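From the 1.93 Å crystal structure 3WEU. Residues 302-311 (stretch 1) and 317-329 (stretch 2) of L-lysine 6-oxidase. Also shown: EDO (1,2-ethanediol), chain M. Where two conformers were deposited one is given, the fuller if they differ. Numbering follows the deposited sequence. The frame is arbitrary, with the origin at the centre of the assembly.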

# COMPACT_ATOMS: atom_id res chain seq x y z
N ILE A 302 -41.90 -19.92 7.26
CA ILE A 302 -40.63 -20.45 6.84
C ILE A 302 -40.63 -20.66 5.32
O ILE A 302 -39.73 -20.28 4.55
N ILE A 303 -41.70 -21.24 4.84
CA ILE A 303 -41.85 -21.50 3.44
C ILE A 303 -41.90 -20.20 2.63
O ILE A 303 -41.26 -20.10 1.59
N GLN A 304 -42.64 -19.21 3.13
CA GLN A 304 -42.72 -17.92 2.44
C GLN A 304 -41.33 -17.25 2.44
O GLN A 304 -40.95 -16.66 1.46
N ARG A 305 -40.59 -17.32 3.55
CA ARG A 305 -39.28 -16.63 3.59
C ARG A 305 -38.36 -17.28 2.55
O ARG A 305 -37.75 -16.58 1.77
N ILE A 306 -38.33 -18.60 2.52
CA ILE A 306 -37.50 -19.35 1.62
C ILE A 306 -37.82 -18.90 0.17
O ILE A 306 -36.91 -18.62 -0.63
N SER A 307 -39.10 -18.72 -0.11
CA SER A 307 -39.57 -18.37 -1.48
C SER A 307 -39.16 -17.00 -1.97
O SER A 307 -39.32 -16.74 -3.13
N GLN A 308 -38.71 -16.11 -1.07
CA GLN A 308 -38.31 -14.74 -1.41
C GLN A 308 -36.83 -14.62 -1.75
O GLN A 308 -36.44 -13.68 -2.41
N TYR A 309 -35.98 -15.55 -1.28
CA TYR A 309 -34.52 -15.40 -1.43
C TYR A 309 -34.09 -15.26 -2.89
O TYR A 309 -33.07 -14.64 -3.21
N GLN A 310 -34.88 -15.84 -3.80
CA GLN A 310 -34.56 -15.76 -5.24
C GLN A 310 -34.40 -14.34 -5.81
O GLN A 310 -33.79 -14.19 -6.89
N TRP A 311 -34.95 -13.33 -5.12
CA TRP A 311 -34.86 -11.97 -5.63
C TRP A 311 -33.50 -11.31 -5.34
O TRP A 311 -33.23 -10.24 -5.85
N SER A 317 -31.94 -24.50 -5.58
CA SER A 317 -32.08 -25.78 -4.87
C SER A 317 -33.08 -25.75 -3.75
O SER A 317 -33.56 -26.80 -3.36
N MET A 318 -33.47 -24.55 -3.28
CA MET A 318 -34.51 -24.39 -2.28
C MET A 318 -35.91 -24.38 -2.83
O MET A 318 -36.89 -24.44 -2.06
N SER A 319 -36.01 -24.44 -4.15
CA SER A 319 -37.33 -24.33 -4.80
C SER A 319 -38.26 -25.45 -4.44
O SER A 319 -39.47 -25.24 -4.32
N GLY A 320 -37.75 -26.65 -4.26
CA GLY A 320 -38.61 -27.76 -3.85
C GLY A 320 -39.29 -27.59 -2.51
O GLY A 320 -40.19 -28.35 -2.20
N PHE A 321 -38.84 -26.62 -1.71
CA PHE A 321 -39.37 -26.41 -0.42
C PHE A 321 -40.50 -25.38 -0.41
O PHE A 321 -41.08 -25.13 0.67
N PHE A 322 -40.79 -24.78 -1.55
CA PHE A 322 -41.94 -23.91 -1.61
C PHE A 322 -42.77 -24.18 -2.89
O PHE A 322 -43.52 -23.36 -3.35
N SER A 323 -42.63 -25.37 -3.42
CA SER A 323 -43.26 -25.62 -4.69
C SER A 323 -44.71 -26.02 -4.56
O SER A 323 -45.45 -25.88 -5.51
N PHE A 324 -45.11 -26.46 -3.39
CA PHE A 324 -46.39 -27.16 -3.19
C PHE A 324 -46.51 -28.31 -4.22
O PHE A 324 -47.50 -28.49 -4.97
N GLN A 325 -45.44 -29.08 -4.30
CA GLN A 325 -45.45 -30.22 -5.21
C GLN A 325 -46.37 -31.25 -4.56
O GLN A 325 -46.88 -32.09 -5.25
N PHE A 326 -46.56 -31.15 -3.25
CA PHE A 326 -47.59 -31.91 -2.56
C PHE A 326 -48.20 -30.91 -1.63
O PHE A 326 -47.74 -29.79 -1.51
N ASP A 327 -49.26 -31.31 -1.00
CA ASP A 327 -50.01 -30.45 -0.16
C ASP A 327 -49.44 -30.29 1.24
O ASP A 327 -49.55 -31.20 2.08
N TYR A 328 -48.84 -29.12 1.52
CA TYR A 328 -48.19 -28.87 2.81
C TYR A 328 -49.23 -28.85 3.95
O TYR A 328 -48.86 -29.07 5.11
N ARG A 329 -50.53 -28.66 3.66
CA ARG A 329 -51.53 -28.55 4.70
C ARG A 329 -52.16 -29.89 5.00
O ARG A 329 -52.89 -30.02 5.95

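The contact between the helix that opens stretch 1 and the 3-10 segment and loop of stretch 2 is apolar: no hydrogen bond crosses it, and the two sides together bury 452 Å². The backbones come nearest at Ile303 and Phe322, whose CA atoms lie 5.6 Å apart, and Phe322 also loses the most area to the other stretch.

Aliphatic packing comes chiefly from two isoleucines, one helical turn apart and both in the m,t rotamer. The CA-to-CB bond of Ile306 points toward stretch 2; its CG2 lies 3.7 Å from Met318 CB and also 3.7 Å from Phe322 CD2, so this one methyl touches both residues. Ile303 starts sideways, but its end comes nearer: CG2 is 3.6 Å from Phe322 CB, and CD1 reaches to 3.8 Å from Tyr328 CD2. Met318 (chi1 m, chi2 t, chi3 m) also points toward stretch 1 and carries its CE to 4.0 Å from Tyr309 CD2, an oblique approach to the tyrosine ring. Tyr309 itself is m at chi1 and directed toward stretch 2.

The aromatic contact centres on Phe322, whose chi1 of 58° (p) lays its ring against the helix. Ser307 CA sits 3.5 Å from the centroid of the Phe322 ring and 3° off the ring normal, which defines a CH-pi contact over the face; Ser307 CB follows at 3.4 Å from Phe322 CD1. Phe324 (chi1 m) is more marginal, its CE1 4.4 Å from Ile303 CG2.

Several polar side chains bond within their own stretch, and none across the contact. Ser307, p at chi1, donates from OG to Gln304 O at 2.7 Å, leaving its carbon atoms to meet the Phe322 ring. Gln310 (chi1 p, chi2 t) folds back so that NE2 donates to Ser307 O at 3.0 Å with an angle of 159°; the same NE2 lies 3.9 Å from Phe322 CE1. In stretch 2, Tyr328 OH accepts from Phe324 N at 3.0 Å and donates to Gln325 OE1 at 2.6 Å, while Gln325 NE2 donates to Gly320 O at 2.8 Å. The last of these ties the loop back onto the 3-10 segment; the other two hold the loop together.

The bound 1,2-ethanediol, probably from the crystallisation liquor, plays no part in the packing. Arg305, which does not reach stretch 2, grips it at the guanidinium edge: NE donates to EDO O2 at 2.8 Å and 177°, and NH2 to EDO O1 at 2.9 Å and 159°.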

# COMPACT_ATOMS: atom_id res chain seq x y z
CB ILE A 302 -40.30 -21.74 7.58
CG1 ILE A 302 -40.10 -21.42 9.03
CG2 ILE A 302 -39.02 -22.35 6.99
CD1 ILE A 302 -40.02 -22.65 9.90
CB ILE A 303 -43.16 -22.28 3.20
CG1 ILE A 303 -43.12 -23.64 3.92
CG2 ILE A 303 -43.38 -22.46 1.76
CD1 ILE A 303 -44.47 -24.36 3.93
CB GLN A 304 -43.72 -16.94 3.13
CG GLN A 304 -45.15 -17.42 3.08
CD GLN A 304 -46.12 -16.55 3.89
OE1 GLN A 304 -45.86 -16.07 5.04
NE2 GLN A 304 -47.25 -16.42 3.34
CB ARG A 305 -38.73 -16.71 5.00
CG ARG A 305 -39.49 -15.84 5.95
CD ARG A 305 -39.28 -16.29 7.36
NE ARG A 305 -40.13 -15.54 8.27
CZ ARG A 305 -39.89 -15.50 9.58
NH1 ARG A 305 -38.84 -16.16 10.07
NH2 ARG A 305 -40.66 -14.78 10.40
CB ILE A 306 -37.72 -20.86 1.72
CG1 ILE A 306 -37.15 -21.40 3.04
CG2 ILE A 306 -37.00 -21.53 0.61
CD1 ILE A 306 -37.67 -22.78 3.35
CB SER A 307 -41.10 -18.44 -1.57
OG SER A 307 -41.72 -17.30 -1.02
CB GLN A 308 -38.59 -13.77 -0.25
CG GLN A 308 -40.05 -13.53 0.11
CD GLN A 308 -40.18 -12.46 1.23
OE1 GLN A 308 -39.73 -12.64 2.46
NE2 GLN A 308 -40.87 -11.35 0.83
CB TYR A 309 -33.77 -16.55 -0.74
CG TYR A 309 -33.53 -16.36 0.72
CD1 TYR A 309 -34.47 -15.78 1.55
CD2 TYR A 309 -32.32 -16.75 1.32
CE1 TYR A 309 -34.24 -15.63 2.88
CE2 TYR A 309 -32.10 -16.61 2.67
CZ TYR A 309 -33.06 -16.06 3.45
OH TYR A 309 -32.83 -15.92 4.80
CB GLN A 310 -35.67 -16.50 -6.02
CG GLN A 310 -37.05 -15.83 -5.90
CD GLN A 310 -38.10 -16.56 -6.71
OE1 GLN A 310 -38.11 -16.49 -7.94
NE2 GLN A 310 -39.04 -17.21 -6.04
CB TRP A 311 -35.94 -11.11 -5.05
CG TRP A 311 -37.33 -11.62 -5.42
CD1 TRP A 311 -38.24 -12.20 -4.57
CD2 TRP A 311 -37.95 -11.53 -6.69
NE1 TRP A 311 -39.37 -12.53 -5.29
CE2 TRP A 311 -39.24 -12.11 -6.58
CE3 TRP A 311 -37.56 -11.01 -7.93
CZ2 TRP A 311 -40.15 -12.15 -7.66
CZ3 TRP A 311 -38.45 -11.07 -8.98
CH2 TRP A 311 -39.75 -11.63 -8.82
CB SER A 317 -30.72 -26.24 -4.34
OG SER A 317 -30.31 -25.61 -3.17
CB MET A 318 -34.30 -23.12 -1.43
CG MET A 318 -32.96 -23.18 -0.68
SD MET A 318 -32.87 -22.32 0.88
CE MET A 318 -32.70 -20.64 0.41
CB SER A 319 -37.18 -24.13 -6.31
OG SER A 319 -36.67 -25.31 -6.82
CB PHE A 321 -38.26 -26.12 0.57
CG PHE A 321 -37.28 -27.27 0.65
CD1 PHE A 321 -37.55 -28.35 1.47
CD2 PHE A 321 -36.19 -27.37 -0.22
CE1 PHE A 321 -36.72 -29.49 1.50
CE2 PHE A 321 -35.38 -28.50 -0.23
CZ PHE A 321 -35.63 -29.57 0.64
CB PHE A 322 -41.62 -22.46 -1.43
CG PHE A 322 -40.65 -21.90 -2.42
CD1 PHE A 322 -41.09 -21.20 -3.50
CD2 PHE A 322 -39.29 -22.05 -2.23
CE1 PHE A 322 -40.19 -20.60 -4.41
CE2 PHE A 322 -38.38 -21.46 -3.13
CZ PHE A 322 -38.82 -20.74 -4.20
CB SER A 323 -42.54 -26.69 -5.47
OG SER A 323 -42.51 -27.86 -4.71
CB PHE A 324 -47.59 -26.17 -3.20
CG PHE A 324 -47.64 -25.23 -2.00
CD1 PHE A 324 -46.83 -24.03 -1.97
CD2 PHE A 324 -48.47 -25.53 -0.91
CE1 PHE A 324 -46.85 -23.16 -0.86
CE2 PHE A 324 -48.48 -24.66 0.21
CZ PHE A 324 -47.66 -23.49 0.22
CB GLN A 325 -44.02 -30.72 -5.56
CG GLN A 325 -43.25 -31.38 -4.46
CD GLN A 325 -42.73 -30.46 -3.32
OE1 GLN A 325 -43.44 -29.56 -2.79
NE2 GLN A 325 -41.51 -30.68 -2.97
CB PHE A 326 -47.05 -33.16 -1.79
CG PHE A 326 -46.02 -32.84 -0.71
CD1 PHE A 326 -46.40 -32.66 0.61
CD2 PHE A 326 -44.64 -32.72 -1.02
CE1 PHE A 326 -45.43 -32.36 1.62
CE2 PHE A 326 -43.71 -32.43 -0.03
CZ PHE A 326 -44.09 -32.31 1.29
CB ASP A 327 -51.46 -31.00 -0.09
CG ASP A 327 -52.43 -29.97 0.52
OD1 ASP A 327 -51.99 -28.89 1.04
OD2 ASP A 327 -53.64 -30.26 0.48
CB TYR A 328 -47.28 -27.60 2.81
CG TYR A 328 -46.16 -27.60 1.74
CD1 TYR A 328 -45.55 -28.80 1.28
CD2 TYR A 328 -45.78 -26.45 1.10
CE1 TYR A 328 -44.57 -28.77 0.27
CE2 TYR A 328 -44.78 -26.43 0.11
CZ TYR A 328 -44.20 -27.54 -0.29
OH TYR A 328 -43.28 -27.44 -1.27
CB ARG A 329 -52.63 -27.54 4.27
CG ARG A 329 -52.11 -26.10 4.24
CD ARG A 329 -53.19 -25.06 3.78
NE ARG A 329 -52.65 -23.67 3.81
CZ ARG A 329 -51.92 -23.10 2.84
NH1 ARG A 329 -51.62 -23.73 1.71
NH2 ARG A 329 -51.41 -21.86 3.02
C1 EDO M . -44.03 -13.85 8.63
O1 EDO M . -43.27 -13.61 9.82
C2 EDO M . -43.33 -13.17 7.51
O2 EDO M . -42.30 -14.08 7.22